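Local coordinates for periplasmic binding protein/LacI transcriptional regulator (Clostridium phytofermentans, PDB 3BRS) that probably binds a sugar outside the cell membrane as the solute-binding component of a transport system, at residues K92-D97 with A105-A110; I11-D16 with L70-D75; L52-L57 with E77-A82. One frame throughout, in Å; residues are numbered along the deposited sequence.

How the contacts relate
All three contacts lie in the lobe built on the parallel sheet ordered 39-42, 7-11, 68-71, 92-96, 107-110, 269-271. Contact 2 joins the ends of strands 7-11 and 68-71, and contact 1 joins strands 92-96 and 107-110; with their centres about 12 Å apart they meet through backbone bonds of Leu71 with Ile94 and Ile96. Contact 3 packs helix 51-63 against the start of helix 80-83, about 10 Å from contact 2 and 16 Å from contact 1, centre to centre. Along the chain contacts 2 and 3 alternate, and contact 1 follows both. Gln54 ties helix 51-63 to the loops of contact 2, at strand ends that in this fold probably line the interlobe cleft.

Contact 1. Residues K92-D97 with A105-A110; sequences KLIVID and ADITVA
The carbonyl oxygen of Ile107 is gripped twice from strand 92-96: Val95 N donates to Ile107 O at 2.8 Å, nearly along the C=O axis, and Ile94 CA adds a weaker CA-H...O contact to the same oxygen. The next carbonyls repeat the pattern. Val95 O takes Val109 N at 2.9 Å together with the CA-H of Thr108, and Val109 O receives Asp97 N at 2.9 Å with the CA-H of Ile96 beside it. This is regular parallel pairing, the strand axes 20° apart.

At the other end one of the bonds comes from a side chain. Asp106 N donates to Leu93 O at 2.8 Å, while Asp106 OD2 accepts from Leu93 N, also at 2.8 Å, so Asp106 holds both the carbonyl and the N-H of Leu93's backbone, the one with its own N-H and the other with its carboxylate. With CG anti to its carbonyl carbon (chi1 -60°), the carboxylate swings back toward strand 92-96 and is met from above its plane. Lys92 NZ stays 5.9 Å from Asp106 OD2, too far to pair, though its charge may favour the ionised acid. Ala105 O accepts a hydrogen bond from Lys268 NZ.

Side chains pack on both faces. Ile94 and Ile107 lie side by side pointing the same way, and Ile94 CG2 reaches Val109 CG2 at 4.3 Å. On the face of Val95 and Thr108, Val95 CG2 sits against Ala105 CB at 3.8 Å.

A loop without a helix connects these two parallel strands, and its Met100 and Ile104 touch Val95 and Leu93. Strand 92-96 is an inner strand: strand 68-71 bonds the backbone of Lys92, Ile94 and Ile96 along its other edge, while helix 246-262 packs against the face carrying Ile94 and Ile96.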
# COMPACT_ATOMS: atom_id res chain seq x y z
N LYS A 92 4.95 6.09 -21.86
CA LYS A 92 5.81 6.06 -20.67
C LYS A 92 5.07 5.36 -19.50
O LYS A 92 3.89 5.61 -19.27
CB LYS A 92 6.11 7.54 -20.30
CG LYS A 92 6.90 8.34 -21.33
CD LYS A 92 8.36 7.91 -21.29
CE LYS A 92 8.90 7.42 -22.62
NZ LYS A 92 9.10 8.55 -23.54
N LEU A 93 5.75 4.49 -18.76
CA LEU A 93 5.17 3.89 -17.61
C LEU A 93 5.86 4.41 -16.36
O LEU A 93 7.06 4.16 -16.19
CB LEU A 93 5.29 2.37 -17.69
CG LEU A 93 4.78 1.53 -16.53
CD1 LEU A 93 3.30 1.85 -16.15
CD2 LEU A 93 4.91 0.12 -16.93
N ILE A 94 5.12 5.08 -15.48
CA ILE A 94 5.51 5.29 -14.06
C ILE A 94 4.80 4.31 -13.17
O ILE A 94 3.56 4.16 -13.21
CB ILE A 94 5.12 6.74 -13.54
CG1 ILE A 94 5.64 7.75 -14.45
CG2 ILE A 94 5.61 7.07 -12.05
CD1 ILE A 94 7.01 7.45 -14.87
N VAL A 95 5.56 3.55 -12.39
CA VAL A 95 4.90 2.74 -11.37
C VAL A 95 4.79 3.55 -10.06
O VAL A 95 5.75 4.10 -9.63
CB VAL A 95 5.48 1.42 -11.20
CG1 VAL A 95 5.03 0.87 -9.84
CG2 VAL A 95 5.01 0.49 -12.38
N ILE A 96 3.56 3.68 -9.51
CA ILE A 96 3.38 4.35 -8.23
C ILE A 96 2.90 3.34 -7.11
O ILE A 96 2.10 2.43 -7.35
CB ILE A 96 2.34 5.41 -8.39
CG1 ILE A 96 1.17 4.80 -9.15
CG2 ILE A 96 2.95 6.74 -8.97
CD1 ILE A 96 -0.15 5.57 -8.93
N ASP A 97 3.41 3.49 -5.89
CA ASP A 97 3.00 2.60 -4.78
C ASP A 97 3.42 1.13 -4.89
O ASP A 97 4.10 0.69 -4.01
CB ASP A 97 1.50 2.71 -4.58
CG ASP A 97 0.97 1.78 -3.49
OD1 ASP A 97 1.49 1.82 -2.39
OD2 ASP A 97 0.05 1.00 -3.72
N ALA A 105 8.96 -0.74 -15.47
CA ALA A 105 8.73 0.68 -15.14
C ALA A 105 9.82 1.53 -15.66
O ALA A 105 10.98 1.20 -15.48
CB ALA A 105 8.61 0.93 -13.63
N ASP A 106 9.47 2.67 -16.22
CA ASP A 106 10.44 3.72 -16.56
C ASP A 106 10.92 4.39 -15.27
O ASP A 106 12.09 4.58 -15.09
CB ASP A 106 9.90 4.74 -17.58
CG ASP A 106 9.51 4.10 -18.91
OD1 ASP A 106 10.28 3.29 -19.43
OD2 ASP A 106 8.42 4.39 -19.43
N ILE A 107 10.01 4.71 -14.37
CA ILE A 107 10.37 5.07 -12.98
C ILE A 107 9.38 4.45 -11.98
O ILE A 107 8.24 4.22 -12.32
CB ILE A 107 10.70 6.60 -12.79
CG1 ILE A 107 10.62 6.98 -11.32
CG2 ILE A 107 9.83 7.48 -13.63
CD1 ILE A 107 10.82 8.36 -11.03
N THR A 108 9.85 4.04 -10.81
CA THR A 108 8.97 3.65 -9.67
C THR A 108 9.00 4.65 -8.49
O THR A 108 10.06 4.90 -7.98
CB THR A 108 9.44 2.33 -9.13
OG1 THR A 108 9.21 1.34 -10.15
CG2 THR A 108 8.65 1.94 -7.81
N VAL A 109 7.87 5.23 -8.08
CA VAL A 109 7.84 6.06 -6.86
C VAL A 109 7.07 5.32 -5.78
O VAL A 109 5.88 5.07 -5.96
CB VAL A 109 7.20 7.42 -7.07
CG1 VAL A 109 7.59 8.36 -5.82
CG2 VAL A 109 7.71 8.03 -8.41
N ALA A 110 7.72 4.95 -4.68
CA ALA A 110 6.98 4.20 -3.65
C ALA A 110 7.53 4.42 -2.32
O ALA A 110 8.63 4.98 -2.17
CB ALA A 110 7.03 2.63 -4.00

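Contact 2. Residues I11-D16 with L70-D75; sequences IPKVLD and LLAAAD
From CB, the side chain of Lys13 turns so that CG is anti to the carbonyl carbon (chi1 -69°), which lays the start of the chain against Ala72. CG sits 3.7 Å from Ala72 O and 3.9 Å from Ala72 CB, in contact with both the carbonyl and the methyl. Beyond CG the chain runs extended through CD along segment 70-75, and CE comes to 3.5 Å from Ala73 O. The ammonium tip, NZ, goes on past both segments: it makes a long, weak ion pair with Asp97 and a weak hydrogen bond to Thr145. Trp22 of helix 20-36 packs on Lys13, Pro12 and Ala72 alike.

Behind Lys13 the backbones are still paired as a parallel sheet. Leu70 O accepts from Ile11 N at 2.7 Å, nearly along the C=O axis; two residues on, Ala72 N returns an almost straight bond (174°) to Ile11 O at 3.0 Å. Here strands 7-11 and 68-71 reach their C-terminal ends and part into loops, the edge of the sheet that lines the interlobe cleft in sugar-binding proteins of this fold. Thr145, at the start of helix 144-157, belongs to the other lobe, as does Tyr200, which is bonded to Asp16.

Ile11 and Leu71 point to the same face, side by side. Ile11 CG2, anti to its backbone N, touches Leu71 CD1 at 3.9 Å, and both side chains pack on Gln54 of helix 51-63, whose amide nitrogen also bonds Pro12 O and Ala72 O.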
# COMPACT_ATOMS: atom_id res chain seq x y z
N ILE A 11 -3.76 5.11 -12.89
CA ILE A 11 -4.55 3.89 -12.65
C ILE A 11 -4.22 3.40 -11.30
O ILE A 11 -3.30 2.62 -11.16
CB ILE A 11 -4.33 2.77 -13.69
CG1 ILE A 11 -4.43 3.32 -15.13
CG2 ILE A 11 -5.21 1.52 -13.41
CD1 ILE A 11 -4.15 2.23 -16.24
N PRO A 12 -4.89 3.94 -10.28
CA PRO A 12 -4.64 3.42 -8.91
C PRO A 12 -5.18 1.98 -8.74
O PRO A 12 -5.70 1.41 -9.69
CB PRO A 12 -5.36 4.39 -8.01
CG PRO A 12 -5.86 5.57 -8.90
CD PRO A 12 -5.90 5.00 -10.31
N LYS A 13 -4.97 1.35 -7.59
CA LYS A 13 -5.50 0.00 -7.38
C LYS A 13 -6.99 0.11 -7.15
O LYS A 13 -7.72 -0.82 -7.55
CB LYS A 13 -4.91 -0.62 -6.13
CG LYS A 13 -3.40 -0.95 -6.28
CD LYS A 13 -3.02 -1.68 -5.01
CE LYS A 13 -1.59 -2.21 -5.05
NZ LYS A 13 -1.13 -2.36 -3.61
N VAL A 14 -7.42 1.20 -6.46
CA VAL A 14 -8.82 1.65 -6.32
C VAL A 14 -8.91 3.18 -6.21
O VAL A 14 -7.97 3.82 -5.76
CB VAL A 14 -9.56 1.21 -4.97
CG1 VAL A 14 -9.87 -0.28 -4.88
CG2 VAL A 14 -8.76 1.68 -3.79
N LEU A 15 -10.10 3.70 -6.50
CA LEU A 15 -10.46 5.08 -6.14
C LEU A 15 -11.52 5.01 -5.05
O LEU A 15 -12.67 5.18 -5.34
CB LEU A 15 -11.02 5.82 -7.37
CG LEU A 15 -10.00 6.29 -8.42
CD1 LEU A 15 -10.56 6.06 -9.79
CD2 LEU A 15 -9.64 7.76 -8.19
N ASP A 16 -11.14 4.74 -3.81
CA ASP A 16 -12.09 4.42 -2.76
C ASP A 16 -12.47 5.73 -2.11
O ASP A 16 -13.62 6.14 -2.21
CB ASP A 16 -11.49 3.44 -1.73
CG ASP A 16 -12.47 3.09 -0.57
OD1 ASP A 16 -12.31 2.05 0.12
OD2 ASP A 16 -13.40 3.88 -0.34
N LEU A 70 0.32 6.16 -15.27
CA LEU A 70 0.88 5.90 -13.93
C LEU A 70 0.11 4.72 -13.33
O LEU A 70 -1.11 4.76 -13.32
CB LEU A 70 0.71 7.10 -12.98
CG LEU A 70 1.33 8.39 -13.48
CD1 LEU A 70 0.43 9.06 -14.49
CD2 LEU A 70 1.43 9.21 -12.27
N LEU A 71 0.78 3.72 -12.74
CA LEU A 71 0.07 2.52 -12.52
C LEU A 71 0.45 2.02 -11.18
O LEU A 71 1.65 1.91 -10.92
CB LEU A 71 0.42 1.48 -13.61
CG LEU A 71 -0.04 0.06 -13.37
CD1 LEU A 71 -1.60 -0.06 -13.28
CD2 LEU A 71 0.55 -0.84 -14.49
N ALA A 72 -0.56 1.70 -10.34
CA ALA A 72 -0.28 0.99 -9.06
C ALA A 72 -0.72 -0.44 -9.36
O ALA A 72 -1.88 -0.67 -9.67
CB ALA A 72 -1.01 1.61 -7.88
N ALA A 73 0.26 -1.36 -9.46
CA ALA A 73 -0.01 -2.68 -10.06
C ALA A 73 -0.79 -3.49 -9.05
O ALA A 73 -0.32 -3.82 -7.94
CB ALA A 73 1.30 -3.36 -10.38
N ALA A 74 -1.95 -3.97 -9.46
CA ALA A 74 -2.73 -4.81 -8.51
C ALA A 74 -2.02 -6.12 -8.11
O ALA A 74 -2.19 -6.62 -7.02
CB ALA A 74 -4.15 -5.09 -9.04
N ASP A 75 -1.30 -6.70 -9.04
CA ASP A 75 -0.72 -8.01 -8.84
C ASP A 75 0.74 -8.00 -9.27
O ASP A 75 1.09 -7.60 -10.40
CB ASP A 75 -1.51 -9.06 -9.72
CG ASP A 75 -1.21 -10.44 -9.26
OD1 ASP A 75 -0.19 -10.94 -9.68
OD2 ASP A 75 -1.87 -10.96 -8.35

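Contact 3. Residues L52-L57 with E77-A82; sequences LVQNEL and EKTYDA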
# COMPACT_ATOMS: atom_id res chain seq x y z
N LEU A 52 -8.07 -8.26 -12.80
CA LEU A 52 -8.44 -8.69 -14.15
C LEU A 52 -9.09 -7.46 -14.81
O LEU A 52 -8.97 -7.16 -16.04
CB LEU A 52 -9.43 -9.87 -14.06
CG LEU A 52 -8.77 -11.28 -14.05
CD1 LEU A 52 -9.64 -12.48 -13.75
CD2 LEU A 52 -8.17 -11.48 -15.40
N VAL A 53 -9.68 -6.68 -13.91
CA VAL A 53 -10.42 -5.49 -14.26
C VAL A 53 -9.45 -4.38 -14.40
O VAL A 53 -9.62 -3.53 -15.28
CB VAL A 53 -11.52 -5.20 -13.26
CG1 VAL A 53 -12.05 -3.79 -13.44
CG2 VAL A 53 -12.73 -6.15 -13.53
N GLN A 54 -8.45 -4.39 -13.57
CA GLN A 54 -7.32 -3.42 -13.76
C GLN A 54 -6.57 -3.60 -15.05
O GLN A 54 -6.26 -2.64 -15.76
CB GLN A 54 -6.30 -3.47 -12.62
CG GLN A 54 -5.61 -2.08 -12.52
CD GLN A 54 -4.39 -2.07 -11.59
OE1 GLN A 54 -3.55 -3.06 -11.53
NE2 GLN A 54 -4.31 -0.98 -10.77
N ASN A 55 -6.32 -4.87 -15.42
CA ASN A 55 -5.78 -5.18 -16.76
C ASN A 55 -6.64 -4.71 -17.94
O ASN A 55 -6.14 -4.20 -18.96
CB ASN A 55 -5.53 -6.67 -16.89
CG ASN A 55 -4.28 -7.12 -16.12
OD1 ASN A 55 -3.66 -6.37 -15.34
ND2 ASN A 55 -3.90 -8.31 -16.37
N GLU A 56 -7.94 -4.89 -17.84
CA GLU A 56 -8.86 -4.33 -18.85
C GLU A 56 -8.74 -2.83 -18.97
O GLU A 56 -8.74 -2.31 -20.07
CB GLU A 56 -10.27 -4.66 -18.38
CG GLU A 56 -10.65 -6.09 -18.72
CD GLU A 56 -12.09 -6.42 -18.36
OE1 GLU A 56 -12.80 -5.64 -17.63
OE2 GLU A 56 -12.49 -7.49 -18.84
N LEU A 57 -8.68 -2.13 -17.83
CA LEU A 57 -8.55 -0.63 -17.76
C LEU A 57 -7.21 -0.18 -18.32
O LEU A 57 -7.12 0.84 -18.99
CB LEU A 57 -8.60 -0.24 -16.30
CG LEU A 57 -10.01 -0.31 -15.64
CD1 LEU A 57 -9.97 0.09 -14.16
CD2 LEU A 57 -11.07 0.57 -16.33
N GLU A 77 2.73 -10.36 -10.17
CA GLU A 77 3.02 -11.14 -11.42
C GLU A 77 2.07 -10.96 -12.64
O GLU A 77 2.49 -11.10 -13.79
CB GLU A 77 3.09 -12.58 -11.01
CG GLU A 77 4.30 -12.83 -10.08
CD GLU A 77 4.25 -14.15 -9.36
OE1 GLU A 77 5.32 -14.62 -8.91
OE2 GLU A 77 3.15 -14.72 -9.23
N LYS A 78 0.79 -10.60 -12.40
CA LYS A 78 -0.25 -10.71 -13.45
C LYS A 78 -0.66 -9.45 -14.11
O LYS A 78 -1.13 -9.49 -15.26
CB LYS A 78 -1.49 -11.44 -12.92
CG LYS A 78 -1.09 -12.43 -11.75
CD LYS A 78 -1.79 -13.66 -11.83
CE LYS A 78 -1.03 -14.49 -12.79
NZ LYS A 78 -1.02 -15.90 -12.22
N THR A 79 -0.44 -8.31 -13.41
CA THR A 79 -0.58 -6.98 -13.98
C THR A 79 0.20 -6.78 -15.36
O THR A 79 -0.24 -6.12 -16.30
CB THR A 79 -0.14 -5.94 -12.90
OG1 THR A 79 -1.03 -6.01 -11.83
CG2 THR A 79 -0.26 -4.54 -13.46
N TYR A 80 1.39 -7.36 -15.39
CA TYR A 80 2.27 -7.33 -16.52
C TYR A 80 1.50 -7.95 -17.69
O TYR A 80 1.74 -7.61 -18.79
CB TYR A 80 3.53 -8.13 -16.18
CG TYR A 80 4.46 -8.42 -17.36
CD1 TYR A 80 5.48 -7.55 -17.66
CD2 TYR A 80 4.34 -9.61 -18.13
CE1 TYR A 80 6.37 -7.75 -18.74
CE2 TYR A 80 5.26 -9.84 -19.24
CZ TYR A 80 6.23 -8.89 -19.51
OH TYR A 80 7.10 -9.05 -20.54
N ASP A 81 0.57 -8.86 -17.46
CA ASP A 81 -0.12 -9.43 -18.63
C ASP A 81 -0.69 -8.32 -19.50
O ASP A 81 -0.95 -8.52 -20.69
CB ASP A 81 -1.26 -10.37 -18.19
CG ASP A 81 -0.73 -11.64 -17.53
OD1 ASP A 81 0.43 -11.99 -17.84
OD2 ASP A 81 -1.44 -12.27 -16.71
N ALA A 82 -0.94 -7.16 -18.90
CA ALA A 82 -1.59 -6.13 -19.67
C ALA A 82 -0.61 -5.01 -19.75
O ALA A 82 -0.50 -4.39 -20.81
CB ALA A 82 -2.90 -5.71 -19.03
O HOH W 1 -3.61 -5.42 -12.92
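Asn55 carries the contact with both branches of its amide. ND2 donates to Lys78 O at 3.2 Å, a long but straight bond (172°) that lies in the plane of the Asn55 amide yet comes in from above the carbonyl plane of Lys78. The same carbonyl also accepts the backbone N of Asp81, so one oxygen serves the turn at the start of helix 80-83 and the side chain from helix 51-63. Beneath the amide, Ala82 CB is 3.5 Å from Asn55 CG, a methyl packed against the flat group, and Asn55 CB is just as near to that methyl. OD1, the other branch, points past Thr79 CA, 3.4 Å away and near the amide plane.

A water completes this first shell. It is hydrogen-bonded to Asn55 OD1 at 2.6 Å, to Gln54 OE1 at 2.7 Å and to Thr79 OG1 at 2.9 Å, and so bridges Gln54 and Thr79, whose own oxygens stand 3.9 Å apart (OE1 to OG1).

One shell further out, the loop after strand 68-71 holds Thr79, and that loop and the one after strand 7-11 hold Gln54, whose extended chain takes Ala74 N on OE1. Thr79 OG1 bonds Asp75 N, and Asp75 OD1 in turn accepts Lys78 N, which probably helps to position Lys78.

Thr79 also packs on Ile58 of helix 51-63 and, like Gln54, on Leu71, so helix 51-63 and the start of helix 80-83 lie side by side on one face of the parallel sheet, in the N-terminal lobe of this periplasmic-binding-protein fold.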